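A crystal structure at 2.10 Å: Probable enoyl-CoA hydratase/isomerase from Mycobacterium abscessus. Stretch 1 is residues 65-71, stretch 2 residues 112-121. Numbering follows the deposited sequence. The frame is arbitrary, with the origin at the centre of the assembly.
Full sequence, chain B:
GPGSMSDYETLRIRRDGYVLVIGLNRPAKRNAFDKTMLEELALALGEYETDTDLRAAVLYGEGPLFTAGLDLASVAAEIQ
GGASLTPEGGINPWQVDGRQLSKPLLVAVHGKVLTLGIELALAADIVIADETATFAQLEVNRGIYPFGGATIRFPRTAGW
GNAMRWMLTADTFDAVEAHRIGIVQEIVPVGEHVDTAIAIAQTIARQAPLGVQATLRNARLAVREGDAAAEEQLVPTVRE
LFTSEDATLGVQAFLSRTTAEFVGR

Stretch 1, residues 65-71: LFTAGLD
Stretch 2, residues 112-121: KVLTLGIELA

Residues 65-71 form an irregular segment beside residues 112-121, which run as a strand (112-114), turn at Thr115 (phi/psi 46/-106) and enter a helix at Leu116. CA atoms pair Leu65 with Lys112 (5.5 Å), Thr67 with Val113 (5.7 Å), Ala68 with Leu114 (5.4 Å) and Gly69 with Leu116 (5.2 Å), so both chains advance in the same direction; 519 Å² is buried.

Leu65, extended at -151/166 with chi1 and chi2 both p, points toward the strand, its CB 3.5 Å from Lys112 N. Phe66 (-66/-58, chi1 t, chi2 61°) is buried and reaches from strand to helix: CB lies 4.1 Å from Val113 CG2 and CZ 3.8 Å from Leu120 CD1, while Gly117 O meets the ring edge, 3.8 Å from CE2. A long, flat apolar side chain suits this span.

Thr67 (-164/140, chi1 t) makes the single beta bridge, with Val113. Its carbonyl O accepts a weak but nearly straight hydrogen bond from Leu114 N (3.3 Å, 169°). Its CG2 packs 3.4 Å from Gly117 CA, where a CB on Gly117 would clash with that methyl, and its OG1 accepts from Gly69 N (2.9 Å), bracing the turn through Ala68 (-85/2). The Ala68 CB points away, but its O lies 3.5 Å from Leu114 CD1 (Leu114 chi1 m, chi2 t).

Gly69 adopts 100/-146, where a CB would jam against the preceding carbonyl and clash with Thr115 OG1; without one, its CA sits 3.2 Å from that oxygen. Leu70 (-90/133, chi1 t, chi2 p) places CD1 3.9 Å from Leu116 CD1 (Leu116 chi1 m, chi2 t), an apolar contact. A water accepts from Leu70 N (2.8 Å) and hydrogen-bonds Thr115 OG1 (2.7 Å; Thr115 chi1 p), bridging the stretches. Asp71 (-87/89, chi1 t) lies beyond the contact.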

# COMPACT_ATOMS: atom_id res chain seq x y z
N LEU B 65 15.03 -23.54 11.00
CA LEU B 65 14.09 -22.59 10.43
C LEU B 65 13.41 -21.71 11.47
O LEU B 65 13.47 -21.97 12.68
CB LEU B 65 13.07 -23.33 9.58
CG LEU B 65 12.27 -24.41 10.30
CD1 LEU B 65 11.03 -23.82 10.95
CD2 LEU B 65 11.88 -25.52 9.30
N PHE B 66 12.76 -20.64 11.00
CA PHE B 66 12.21 -19.64 11.89
C PHE B 66 11.07 -20.21 12.74
O PHE B 66 11.14 -20.17 13.97
CB PHE B 66 11.76 -18.41 11.08
CG PHE B 66 11.12 -17.34 11.91
CD1 PHE B 66 11.82 -16.73 12.93
CD2 PHE B 66 9.82 -16.94 11.66
CE1 PHE B 66 11.22 -15.73 13.71
CE2 PHE B 66 9.22 -15.94 12.41
CZ PHE B 66 9.91 -15.34 13.44
N THR B 67 10.03 -20.74 12.09
CA THR B 67 8.95 -21.43 12.80
C THR B 67 8.10 -22.27 11.86
O THR B 67 7.80 -21.87 10.74
CB THR B 67 8.00 -20.49 13.61
OG1 THR B 67 6.97 -21.28 14.24
CG2 THR B 67 7.34 -19.43 12.71
N ALA B 68 7.72 -23.45 12.34
CA ALA B 68 6.80 -24.32 11.61
C ALA B 68 5.33 -23.94 11.87
O ALA B 68 4.43 -24.59 11.34
CB ALA B 68 7.06 -25.76 11.98
N GLY B 69 5.08 -22.89 12.66
CA GLY B 69 3.71 -22.45 12.92
C GLY B 69 3.16 -22.92 14.25
O GLY B 69 3.90 -23.05 15.23
N LEU B 70 1.85 -23.21 14.29
CA LEU B 70 1.17 -23.51 15.54
C LEU B 70 1.18 -25.00 15.89
O LEU B 70 0.88 -25.85 15.04
CB LEU B 70 -0.28 -23.01 15.47
CG LEU B 70 -1.12 -22.93 16.75
CD1 LEU B 70 -0.44 -22.08 17.83
CD2 LEU B 70 -2.49 -22.39 16.42
N ASP B 71 1.51 -25.30 17.14
CA ASP B 71 1.36 -26.65 17.70
C ASP B 71 -0.08 -26.76 18.26
O ASP B 71 -0.33 -26.45 19.43
CB ASP B 71 2.43 -26.86 18.78
CG ASP B 71 2.41 -28.24 19.37
OD1 ASP B 71 1.36 -28.92 19.31
OD2 ASP B 71 3.45 -28.64 19.93
N LYS B 112 11.99 -22.25 6.39
CA LYS B 112 10.52 -22.12 6.31
C LYS B 112 9.92 -21.15 7.32
O LYS B 112 10.22 -21.20 8.54
CB LYS B 112 9.84 -23.48 6.45
CG LYS B 112 10.18 -24.39 5.29
CD LYS B 112 9.38 -25.69 5.34
CE LYS B 112 9.65 -26.56 4.13
NZ LYS B 112 8.64 -27.65 4.09
N VAL B 113 9.08 -20.28 6.79
CA VAL B 113 8.32 -19.36 7.58
C VAL B 113 6.86 -19.72 7.27
O VAL B 113 6.31 -19.33 6.20
CB VAL B 113 8.65 -17.90 7.20
CG1 VAL B 113 7.82 -16.92 8.04
CG2 VAL B 113 10.15 -17.62 7.39
N LEU B 114 6.23 -20.51 8.14
CA LEU B 114 4.87 -20.96 7.89
C LEU B 114 3.87 -20.21 8.74
O LEU B 114 4.18 -19.87 9.88
CB LEU B 114 4.72 -22.46 8.15
CG LEU B 114 5.75 -23.38 7.49
CD1 LEU B 114 5.56 -24.84 8.00
CD2 LEU B 114 5.67 -23.28 5.99
N THR B 115 2.68 -20.02 8.18
CA THR B 115 1.49 -19.59 8.90
C THR B 115 1.77 -18.41 9.85
O THR B 115 2.00 -17.28 9.41
CB THR B 115 0.82 -20.81 9.62
OG1 THR B 115 1.74 -21.38 10.57
CG2 THR B 115 0.42 -21.90 8.62
N LEU B 116 1.79 -18.68 11.15
CA LEU B 116 1.98 -17.65 12.18
C LEU B 116 3.31 -16.92 12.05
O LEU B 116 3.43 -15.78 12.48
CB LEU B 116 1.90 -18.25 13.58
CG LEU B 116 0.54 -18.53 14.18
CD1 LEU B 116 0.76 -19.14 15.59
CD2 LEU B 116 -0.33 -17.25 14.26
N GLY B 117 4.30 -17.58 11.46
CA GLY B 117 5.60 -16.95 11.22
C GLY B 117 5.54 -15.75 10.28
O GLY B 117 6.20 -14.75 10.49
N ILE B 118 4.77 -15.91 9.21
CA ILE B 118 4.51 -14.82 8.25
C ILE B 118 3.87 -13.67 9.00
O ILE B 118 4.24 -12.50 8.82
CB ILE B 118 3.56 -15.27 7.12
CG1 ILE B 118 4.20 -16.39 6.27
CG2 ILE B 118 3.24 -14.11 6.21
CD1 ILE B 118 3.31 -16.93 5.13
N GLU B 119 2.95 -14.02 9.89
CA GLU B 119 2.17 -13.04 10.63
C GLU B 119 3.01 -12.33 11.71
O GLU B 119 2.77 -11.15 11.99
CB GLU B 119 0.91 -13.70 11.18
CG GLU B 119 -0.08 -14.01 10.06
CD GLU B 119 -1.30 -14.78 10.51
OE1 GLU B 119 -2.43 -14.34 10.22
OE2 GLU B 119 -1.13 -15.83 11.18
N LEU B 120 4.00 -13.03 12.26
CA LEU B 120 4.97 -12.39 13.17
C LEU B 120 5.78 -11.34 12.45
O LEU B 120 5.97 -10.25 12.96
CB LEU B 120 5.94 -13.42 13.76
CG LEU B 120 5.57 -14.08 15.06
CD1 LEU B 120 6.72 -14.99 15.55
CD2 LEU B 120 5.24 -12.99 16.12
N ALA B 121 6.27 -11.69 11.27
CA ALA B 121 7.02 -10.75 10.45
C ALA B 121 6.15 -9.55 10.06
O ALA B 121 6.62 -8.42 10.08
CB ALA B 121 7.62 -11.46 9.20
O HOH W 1 0.11 -22.94 12.13